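PDB 4RHJ: arginase, which is of unknown function but adopts the arginase-deacetylase fold of its family, having evolved without the binuclear manganese cluster of true arginases. Local coordinates for residues F168-S173 with G197-S202; K191-V196 with H212-M217; P60-F65 with V98-Q103. All coordinates share one frame; numbering follows the deposited sequence.

Interaction 1: F168-S173 with G197-S202; sequences FSARPS and GNRQVS
Ala170 and Arg199 meet through a methyl group laid on a flat cation: Ala170 CB sits 3.8 Å from Arg199 CZ, over the centre of one guanidinium face. A small residue suits this place, because the long Arg199 chain, extended from CG to NE, brings its guanidinium over Ala170, where NH1 and NH2 bond to the carbonyls of Val260, Ser246 and Val247. The carbonyl of Ala170 takes two backbone donors, Arg199 N at 2.7 Å and Gln200 N at 2.8 Å, the latter almost in line with the C=O bond. Gln200 NE2 hydrogen-bonds to Asp71 OD2 of the second subunit. Asn198 divides its amide. With CG beside the backbone N (chi1 -78°), ND2 gives a bent bond to Ser169 O (3.0 Å, 137° at the hydrogen), coming from above the carbonyl plane, while OD1 accepts from Arg209 and lies against the ring of Pro172. Ser169 OG hydrogen-bonds to Ser246 OG and to OD2 of Asp244, which binds manganese in another structure of this protein, though none is bound here. The two loops follow neighbouring parallel strands, 163-168 and 190-196, and helix 203-211 packs on Pro172 and Val201.

Interaction 2: K191-V196 with H212-M217; sequences KGVVSV and HKMFYM
Val193 and Met214 form the apolar centre of a beta-alpha-beta crossover, in which the chain leaves strand 190-196, runs through helix 203-211 and returns as strand 215-217, at the edge of the sheet within this chain. The two side chains run alongside each other in the same direction, and Val193 CG1 lies 3.6 Å from Met214 SD. Met214 has its CG between the backbone N and the carbonyl carbon (chi1 86°), which places the sulfur beside the branched valine; the unbranched, flexible thioether can follow that surface, and Leu185 of helix 180-186 packs on both residues.

On the other face of the sheet Met217 folds back over its neighbour strand. Its bends at chi2 and chi3 bring CE to 3.4 Å from Val194 CG1, tighter than usual for two carbons, and to 4.0 Å from Val196 CG2. The two valines suit a strand, where beta-branching is readily accommodated, and together they offer methyl groups to one methionine end.

Ser195 shares the face of Tyr216; its short side chain touches His167 of strand 163-168 and has OG 4.1 Å from Met214 SD. The tyrosine ring leads away from strand 190-196 to a cation-pi contact with Arg209 of the connecting helix, and it also packs on Tyr75 of the second subunit.

The polar edge is the backbone ladder. Strands 192-196 and 215-217 run nearly parallel, 7° between their directions and 4.7 Å between their axes at closest approach, and Val194, Ser195 and Val196 pair with Phe215, Tyr216 and Met217. Phe215 N donates to Val193 O, and Met217 N to Ser195 O. The middle bond is the straightest, with 170° at the hydrogen and 2.9 Å from Ser195 N to Phe215 O.

Interaction 3: P60-F65 with V98-Q103; sequences PLLDFF and VLNCGQ
Leu62 and Gln103 carry most of this contact, and they meet by van der Waals packing. The leucine comes from the start of helix 62-66 and the glutamine from the end of strand 95-103, approaching from opposite directions. Leu62 CD2 lies 3.5 Å from Gln103 CG and 3.3 Å from Gln103 NE2. The glutamine is bent at chi2 (-72°), which folds its amide back against the leucine, so that NE2 also comes within 3.4 Å of Leu62 CB. Glutamine suits this place, since the long side chain lets both its CG and its amide lie along Leu62. The other branch, Leu62 CD1, rests more loosely on the backbone of Gly102, 4.2 Å from Gly102 O.

Polar interactions run within the strand segment. Asn100 OD1 accepts from Gly102 N at 2.8 Å, the donor standing well above the carbonyl plane. Gly102 has a positive phi (65°), a conformation that the absence of a side chain makes easy.

Asp63 stands at the margin, its OD2 4.1 Å from Gln103 NE2. Asn100 OD1, accepting from the backbone N two residues on, makes an Asx turn, here at the C-terminal end of a strand in the parallel sheet of the arginase-deacetylase fold.

Interactions 1 and 2 are continuous, their centres about 12 Å apart: strand 190-196 pairs with 215-217 and then runs on into the loop that meets 168-173. Their seam is a probable hydrogen bond from Gly197 N to Met217 O (2.9 Å), together with packing of Phe168 CD1 on Val196 CB (3.6 Å). Interaction 1 is the one beside Asp244, a manganese ligand in another structure but without metal here: the side chain of Ser169 is about 3 Å from that of Asp244, whereas in interaction 2 the side chain of Ser195 is about 10 Å from that of Asp244. Interaction 3 lies across the chain's centre, about 27 Å and about 30 Å from the centres of interactions 1 and 2, yet its strand 95-103 belongs to the same parallel sheet.

Interaction 1: F168-S173 with G197-S202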
loop_
_atom_site.group_PDB
_atom_site.type_symbol
_atom_site.label_atom_id
_atom_site.label_comp_id
_atom_site.label_asym_id
_atom_site.label_seq_id
_atom_site.Cartn_x
_atom_site.Cartn_y
_atom_site.Cartn_z
ATOM N N PHE A 168 -6.038 -15.075 -11.144
ATOM C CA PHE A 168 -5.267 -14.146 -10.322
ATOM C C PHE A 168 -5.115 -14.599 -8.875
ATOM O O PHE A 168 -6.038 -14.484 -8.086
ATOM C CB PHE A 168 -5.931 -12.762 -10.301
ATOM C CG PHE A 168 -6.047 -12.103 -11.649
ATOM C CD1 PHE A 168 -5.005 -11.361 -12.160
ATOM C CD2 PHE A 168 -7.237 -12.185 -12.374
ATOM C CE1 PHE A 168 -5.127 -10.754 -13.392
ATOM C CE2 PHE A 168 -7.373 -11.579 -13.587
ATOM C CZ PHE A 168 -6.323 -10.854 -14.101
ATOM N N SER A 169 -3.933 -15.050 -8.504
ATOM C CA SER A 169 -3.714 -15.471 -7.138
ATOM C C SER A 169 -2.256 -15.363 -6.775
ATOM O O SER A 169 -1.416 -15.228 -7.661
ATOM C CB SER A 169 -4.193 -16.899 -6.951
ATOM O OG SER A 169 -4.172 -17.239 -5.592
ATOM N N ALA A 170 -1.956 -15.444 -5.484
ATOM C CA ALA A 170 -0.576 -15.517 -5.009
ATOM C C ALA A 170 0.030 -16.895 -5.237
ATOM O O ALA A 170 1.255 -17.048 -5.296
ATOM C CB ALA A 170 -0.511 -15.167 -3.562
ATOM N N ARG A 171 -0.840 -17.896 -5.354
ATOM C CA ARG A 171 -0.439 -19.282 -5.629
ATOM C C ARG A 171 -1.160 -19.821 -6.854
ATOM O O ARG A 171 -2.284 -19.433 -7.122
ATOM C CB ARG A 171 -0.742 -20.189 -4.437
ATOM C CG ARG A 171 -2.216 -20.361 -4.181
ATOM C CD ARG A 171 -2.550 -20.520 -2.691
ATOM N NE ARG A 171 -2.467 -19.274 -1.922
ATOM C CZ ARG A 171 -1.411 -18.897 -1.200
ATOM N NH1 ARG A 171 -0.333 -19.662 -1.158
ATOM N NH2 ARG A 171 -1.425 -17.755 -0.523
ATOM N N PRO A 172 -0.518 -20.738 -7.592
ATOM C CA PRO A 172 -1.143 -21.342 -8.773
ATOM C C PRO A 172 -2.405 -22.103 -8.424
ATOM O O PRO A 172 -3.275 -22.219 -9.274
ATOM C CB PRO A 172 -0.062 -22.288 -9.304
ATOM C CG PRO A 172 1.204 -21.759 -8.788
ATOM C CD PRO A 172 0.889 -21.151 -7.446
ATOM N N SER A 173 -2.490 -22.609 -7.195
ATOM C CA SER A 173 -3.667 -23.329 -6.715
ATOM C C SER A 173 -3.993 -24.518 -7.631
ATOM O O SER A 173 -5.100 -24.644 -8.141
ATOM C CB SER A 173 -4.862 -22.379 -6.607
ATOM O OG SER A 173 -5.875 -22.890 -5.758
ATOM N N GLY A 197 0.100 -13.056 -11.405
ATOM C CA GLY A 197 0.375 -12.618 -10.050
ATOM C C GLY A 197 0.983 -13.630 -9.096
ATOM O O GLY A 197 1.301 -13.265 -7.975
ATOM N N ASN A 198 1.166 -14.875 -9.531
ATOM C CA ASN A 198 1.732 -15.929 -8.680
ATOM C C ASN A 198 3.049 -15.517 -8.009
ATOM O O ASN A 198 3.927 -14.963 -8.663
ATOM C CB ASN A 198 1.963 -17.210 -9.495
ATOM C CG ASN A 198 0.696 -17.999 -9.744
ATOM O OD1 ASN A 198 0.761 -19.164 -10.113
ATOM N ND2 ASN A 198 -0.460 -17.374 -9.552
ATOM N N ARG A 199 3.189 -15.775 -6.709
ATOM C CA ARG A 199 4.479 -15.546 -6.042
ATOM C C ARG A 199 4.821 -16.588 -4.976
ATOM O O ARG A 199 5.842 -16.485 -4.314
ATOM C CB ARG A 199 4.541 -14.134 -5.436
ATOM C CG ARG A 199 3.389 -13.746 -4.522
ATOM C CD ARG A 199 3.347 -12.227 -4.277
ATOM N NE ARG A 199 2.281 -11.867 -3.348
ATOM C CZ ARG A 199 1.017 -11.652 -3.694
ATOM N NH1 ARG A 199 0.650 -11.712 -4.962
ATOM N NH2 ARG A 199 0.131 -11.349 -2.754
ATOM N N GLN A 200 3.973 -17.602 -4.849
ATOM C CA GLN A 200 4.261 -18.750 -4.002
ATOM C C GLN A 200 4.173 -20.008 -4.856
ATOM O O GLN A 200 3.125 -20.644 -4.929
ATOM C CB GLN A 200 3.276 -18.831 -2.837
ATOM C CG GLN A 200 3.633 -19.883 -1.802
ATOM C CD GLN A 200 2.509 -20.135 -0.818
ATOM O OE1 GLN A 200 1.795 -19.214 -0.425
ATOM N NE2 GLN A 200 2.343 -21.389 -0.417
ATOM N N VAL A 201 5.276 -20.351 -5.512
ATOM C CA VAL A 201 5.283 -21.438 -6.461
ATOM C C VAL A 201 6.178 -22.563 -5.954
ATOM O O VAL A 201 7.356 -22.368 -5.676
ATOM C CB VAL A 201 5.764 -20.961 -7.855
ATOM C CG1 VAL A 201 5.465 -22.002 -8.905
ATOM C CG2 VAL A 201 5.111 -19.668 -8.233
ATOM N N SER A 202 5.603 -23.746 -5.805
ATOM C CA SER A 202 6.380 -24.905 -5.413
ATOM C C SER A 202 6.749 -25.723 -6.652
ATOM O O SER A 202 6.365 -25.391 -7.773
ATOM C CB SER A 202 5.612 -25.750 -4.408
ATOM O OG SER A 202 4.419 -26.251 -4.955
#

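Interaction 2: K191-V196 with H212-M217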
loop_
_atom_site.group_PDB
_atom_site.type_symbol
_atom_site.label_atom_id
_atom_site.label_comp_id
_atom_site.label_asym_id
_atom_site.label_seq_id
_atom_site.Cartn_x
_atom_site.Cartn_y
_atom_site.Cartn_z
ATOM N N LYS A 191 -9.257 -25.263 -22.215
ATOM C CA LYS A 191 -8.370 -25.246 -23.371
ATOM C C LYS A 191 -7.148 -24.359 -23.083
ATOM O O LYS A 191 -6.283 -24.179 -23.942
ATOM C CB LYS A 191 -9.114 -24.762 -24.618
ATOM C CG LYS A 191 -8.786 -25.527 -25.900
ATOM C CD LYS A 191 -9.521 -26.869 -25.979
ATOM C CE LYS A 191 -9.373 -27.496 -27.369
ATOM N NZ LYS A 191 -10.090 -28.800 -27.545
ATOM N N GLY A 192 -7.082 -23.810 -21.868
ATOM C CA GLY A 192 -5.943 -23.004 -21.454
ATOM C C GLY A 192 -6.108 -22.282 -20.127
ATOM O O GLY A 192 -7.218 -21.915 -19.762
ATOM N N VAL A 193 -4.997 -22.085 -19.417
ATOM C CA VAL A 193 -4.981 -21.309 -18.177
ATOM C C VAL A 193 -3.931 -20.203 -18.191
ATOM O O VAL A 193 -2.747 -20.452 -18.374
ATOM C CB VAL A 193 -4.713 -22.196 -16.942
ATOM C CG1 VAL A 193 -4.591 -21.339 -15.683
ATOM C CG2 VAL A 193 -5.812 -23.233 -16.770
ATOM N N VAL A 194 -4.389 -18.976 -17.981
ATOM C CA VAL A 194 -3.518 -17.833 -17.793
ATOM C C VAL A 194 -3.465 -17.475 -16.306
ATOM O O VAL A 194 -4.434 -16.973 -15.743
ATOM C CB VAL A 194 -4.006 -16.624 -18.620
ATOM C CG1 VAL A 194 -2.958 -15.562 -18.681
ATOM C CG2 VAL A 194 -4.377 -17.055 -20.040
ATOM N N SER A 195 -2.342 -17.759 -15.660
ATOM C CA SER A 195 -2.199 -17.477 -14.234
ATOM C C SER A 195 -1.353 -16.244 -13.976
ATOM O O SER A 195 -0.172 -16.208 -14.302
ATOM C CB SER A 195 -1.597 -18.674 -13.520
ATOM O OG SER A 195 -2.595 -19.654 -13.302
ATOM N N VAL A 196 -1.957 -15.238 -13.360
ATOM C CA VAL A 196 -1.309 -13.941 -13.202
ATOM C C VAL A 196 -1.066 -13.609 -11.720
ATOM O O VAL A 196 -1.914 -13.864 -10.876
ATOM C CB VAL A 196 -2.158 -12.816 -13.875
ATOM C CG1 VAL A 196 -1.446 -11.468 -13.811
ATOM C CG2 VAL A 196 -2.484 -13.171 -15.329
ATOM N N HIS A 212 0.824 -29.189 -18.367
ATOM C CA HIS A 212 -0.452 -28.781 -18.936
ATOM C C HIS A 212 -0.340 -27.461 -19.694
ATOM O O HIS A 212 -1.334 -26.759 -19.891
ATOM C CB HIS A 212 -1.530 -28.691 -17.861
ATOM C CG HIS A 212 -2.801 -29.376 -18.249
ATOM N ND1 HIS A 212 -3.452 -30.268 -17.423
ATOM C CD2 HIS A 212 -3.527 -29.323 -19.392
ATOM C CE1 HIS A 212 -4.533 -30.721 -18.035
ATOM N NE2 HIS A 212 -4.601 -30.164 -19.230
ATOM N N LYS A 213 0.889 -27.148 -20.102
ATOM C CA LYS A 213 1.196 -26.101 -21.077
ATOM C C LYS A 213 0.405 -24.802 -20.901
ATOM O O LYS A 213 -0.025 -24.196 -21.884
ATOM C CB LYS A 213 0.987 -26.655 -22.491
ATOM C CG LYS A 213 1.883 -27.858 -22.818
ATOM C CD LYS A 213 1.463 -28.560 -24.112
ATOM C CE LYS A 213 2.206 -29.869 -24.315
ATOM N NZ LYS A 213 2.011 -30.797 -23.166
ATOM N N MET A 214 0.226 -24.384 -19.649
ATOM C CA MET A 214 -0.498 -23.158 -19.343
ATOM C C MET A 214 0.468 -21.995 -19.293
ATOM O O MET A 214 1.670 -22.181 -19.125
ATOM C CB MET A 214 -1.256 -23.283 -18.020
ATOM C CG MET A 214 -0.461 -22.953 -16.773
ATOM S SD MET A 214 -1.497 -23.075 -15.307
ATOM C CE MET A 214 -1.752 -24.847 -15.243
ATOM N N PHE A 215 -0.052 -20.788 -19.455
ATOM C CA PHE A 215 0.798 -19.607 -19.418
ATOM C C PHE A 215 0.696 -18.924 -18.060
ATOM O O PHE A 215 -0.316 -19.015 -17.364
ATOM C CB PHE A 215 0.443 -18.633 -20.547
ATOM C CG PHE A 215 1.547 -17.669 -20.882
ATOM C CD1 PHE A 215 2.823 -18.132 -21.163
ATOM C CD2 PHE A 215 1.312 -16.305 -20.928
ATOM C CE1 PHE A 215 3.842 -17.253 -21.470
ATOM C CE2 PHE A 215 2.337 -15.418 -21.237
ATOM C CZ PHE A 215 3.599 -15.894 -21.506
ATOM N N TYR A 216 1.769 -18.255 -17.675
ATOM C CA TYR A 216 1.826 -17.641 -16.368
ATOM C C TYR A 216 2.670 -16.371 -16.381
ATOM O O TYR A 216 3.512 -16.172 -17.257
ATOM C CB TYR A 216 2.357 -18.639 -15.330
ATOM C CG TYR A 216 3.409 -19.597 -15.849
ATOM C CD1 TYR A 216 4.761 -19.341 -15.663
ATOM C CD2 TYR A 216 3.048 -20.778 -16.499
ATOM C CE1 TYR A 216 5.722 -20.225 -16.121
ATOM C CE2 TYR A 216 3.999 -21.659 -16.963
ATOM C CZ TYR A 216 5.331 -21.380 -16.769
ATOM O OH TYR A 216 6.274 -22.268 -17.230
ATOM N N MET A 217 2.396 -15.504 -15.410
ATOM C CA MET A 217 3.132 -14.267 -15.204
ATOM C C MET A 217 3.224 -13.976 -13.721
ATOM O O MET A 217 2.344 -13.337 -13.166
ATOM C CB MET A 217 2.463 -13.090 -15.916
ATOM C CG MET A 217 2.490 -13.151 -17.434
ATOM S SD MET A 217 0.847 -13.055 -18.180
ATOM C CE MET A 217 0.227 -14.691 -17.830
#

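Interaction 3: P60-F65 with V98-Q103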
loop_
_atom_site.group_PDB
_atom_site.type_symbol
_atom_site.label_atom_id
_atom_site.label_comp_id
_atom_site.label_asym_id
_atom_site.label_seq_id
_atom_site.Cartn_x
_atom_site.Cartn_y
_atom_site.Cartn_z
ATOM N N PRO A 60 -20.634 -10.500 4.514
ATOM C CA PRO A 60 -21.074 -9.146 4.180
ATOM C C PRO A 60 -20.783 -8.843 2.718
ATOM O O PRO A 60 -21.633 -9.111 1.888
ATOM C CB PRO A 60 -20.260 -8.260 5.123
ATOM C CG PRO A 60 -19.049 -9.087 5.482
ATOM C CD PRO A 60 -19.386 -10.533 5.294
ATOM N N LEU A 61 -19.583 -8.334 2.443
ATOM C CA LEU A 61 -19.039 -8.057 1.102
ATOM C C LEU A 61 -20.012 -7.897 -0.072
ATOM O O LEU A 61 -19.983 -6.880 -0.763
ATOM C CB LEU A 61 -17.997 -9.118 0.738
ATOM C CG LEU A 61 -17.044 -8.746 -0.396
ATOM C CD1 LEU A 61 -16.079 -7.664 0.059
ATOM C CD2 LEU A 61 -16.292 -9.969 -0.894
ATOM N N LEU A 62 -20.869 -8.887 -0.294
ATOM C CA LEU A 62 -21.930 -8.752 -1.251
ATOM C C LEU A 62 -22.662 -7.505 -0.834
ATOM O O LEU A 62 -22.577 -6.494 -1.517
ATOM C CB LEU A 62 -22.832 -10.003 -1.264
ATOM C CG LEU A 62 -24.270 -9.907 -1.794
ATOM C CD1 LEU A 62 -24.458 -10.713 -3.065
ATOM C CD2 LEU A 62 -25.276 -10.336 -0.736
ATOM N N ASP A 63 -23.311 -7.562 0.330
ATOM C CA ASP A 63 -24.053 -6.440 0.899
ATOM C C ASP A 63 -23.227 -5.141 0.966
ATOM O O ASP A 63 -23.770 -4.052 0.848
ATOM C CB ASP A 63 -24.558 -6.813 2.301
ATOM C CG ASP A 63 -24.843 -8.305 2.453
ATOM O OD1 ASP A 63 -25.898 -8.758 1.969
ATOM O OD2 ASP A 63 -24.023 -9.016 3.075
ATOM N N PHE A 64 -21.913 -5.282 1.159
ATOM C CA PHE A 64 -20.982 -4.161 1.148
ATOM C C PHE A 64 -20.809 -3.601 -0.271
ATOM O O PHE A 64 -20.694 -2.399 -0.456
ATOM C CB PHE A 64 -19.638 -4.597 1.727
ATOM C CG PHE A 64 -18.699 -3.468 2.008
ATOM C CD1 PHE A 64 -18.838 -2.705 3.154
ATOM C CD2 PHE A 64 -17.664 -3.183 1.148
ATOM C CE1 PHE A 64 -17.963 -1.668 3.431
ATOM C CE2 PHE A 64 -16.779 -2.140 1.419
ATOM C CZ PHE A 64 -16.932 -1.382 2.567
ATOM N N PHE A 65 -20.819 -4.480 -1.266
ATOM C CA PHE A 65 -20.750 -4.076 -2.669
ATOM C C PHE A 65 -22.023 -3.371 -3.124
ATOM O O PHE A 65 -21.998 -2.504 -4.000
ATOM C CB PHE A 65 -20.505 -5.285 -3.569
ATOM C CG PHE A 65 -20.566 -4.968 -5.033
ATOM C CD1 PHE A 65 -19.509 -4.327 -5.660
ATOM C CD2 PHE A 65 -21.675 -5.297 -5.785
ATOM C CE1 PHE A 65 -19.560 -4.029 -7.006
ATOM C CE2 PHE A 65 -21.728 -5.002 -7.139
ATOM C CZ PHE A 65 -20.672 -4.373 -7.744
ATOM N N VAL A 98 -27.349 -4.838 -13.415
ATOM C CA VAL A 98 -26.994 -6.067 -12.734
ATOM C C VAL A 98 -28.098 -6.576 -11.816
ATOM O O VAL A 98 -28.681 -5.842 -11.012
ATOM C CB VAL A 98 -25.686 -5.903 -11.941
ATOM C CG1 VAL A 98 -25.565 -6.967 -10.857
ATOM C CG2 VAL A 98 -24.487 -5.943 -12.889
ATOM N N LEU A 99 -28.352 -7.868 -11.968
ATOM C CA LEU A 99 -29.401 -8.591 -11.277
ATOM C C LEU A 99 -28.921 -9.190 -9.960
ATOM O O LEU A 99 -28.109 -10.107 -9.964
ATOM C CB LEU A 99 -29.914 -9.700 -12.192
ATOM C CG LEU A 99 -30.932 -10.644 -11.591
ATOM C CD1 LEU A 99 -32.259 -9.905 -11.510
ATOM C CD2 LEU A 99 -31.013 -11.915 -12.421
ATOM N N ASN A 100 -29.436 -8.684 -8.841
ATOM C CA ASN A 100 -29.074 -9.206 -7.523
ATOM C C ASN A 100 -29.849 -10.453 -7.091
ATOM O O ASN A 100 -31.026 -10.366 -6.713
ATOM C CB ASN A 100 -29.265 -8.137 -6.447
ATOM C CG ASN A 100 -28.942 -8.662 -5.056
ATOM O OD1 ASN A 100 -28.024 -9.463 -4.890
ATOM N ND2 ASN A 100 -29.698 -8.220 -4.056
ATOM N N CYS A 101 -29.183 -11.605 -7.120
ATOM C CA CYS A 101 -29.808 -12.834 -6.642
ATOM C C CYS A 101 -29.518 -13.060 -5.165
ATOM O O CYS A 101 -29.923 -14.077 -4.607
ATOM C CB CYS A 101 -29.337 -14.048 -7.453
ATOM S SG CYS A 101 -29.742 -14.008 -9.211
ATOM N N GLY A 102 -28.803 -12.131 -4.536
ATOM C CA GLY A 102 -28.527 -12.233 -3.113
ATOM C C GLY A 102 -27.652 -13.403 -2.677
ATOM O O GLY A 102 -26.972 -14.027 -3.483
ATOM N N GLN A 103 -27.685 -13.708 -1.382
ATOM C CA GLN A 103 -26.832 -14.745 -0.805
ATOM C C GLN A 103 -27.392 -16.153 -0.977
ATOM O O GLN A 103 -28.583 -16.385 -0.774
ATOM C CB GLN A 103 -26.612 -14.482 0.692
ATOM C CG GLN A 103 -25.735 -13.287 1.029
ATOM C CD GLN A 103 -24.272 -13.526 0.723
ATOM O OE1 GLN A 103 -23.898 -14.595 0.264
ATOM N NE2 GLN A 103 -23.437 -12.525 0.973
#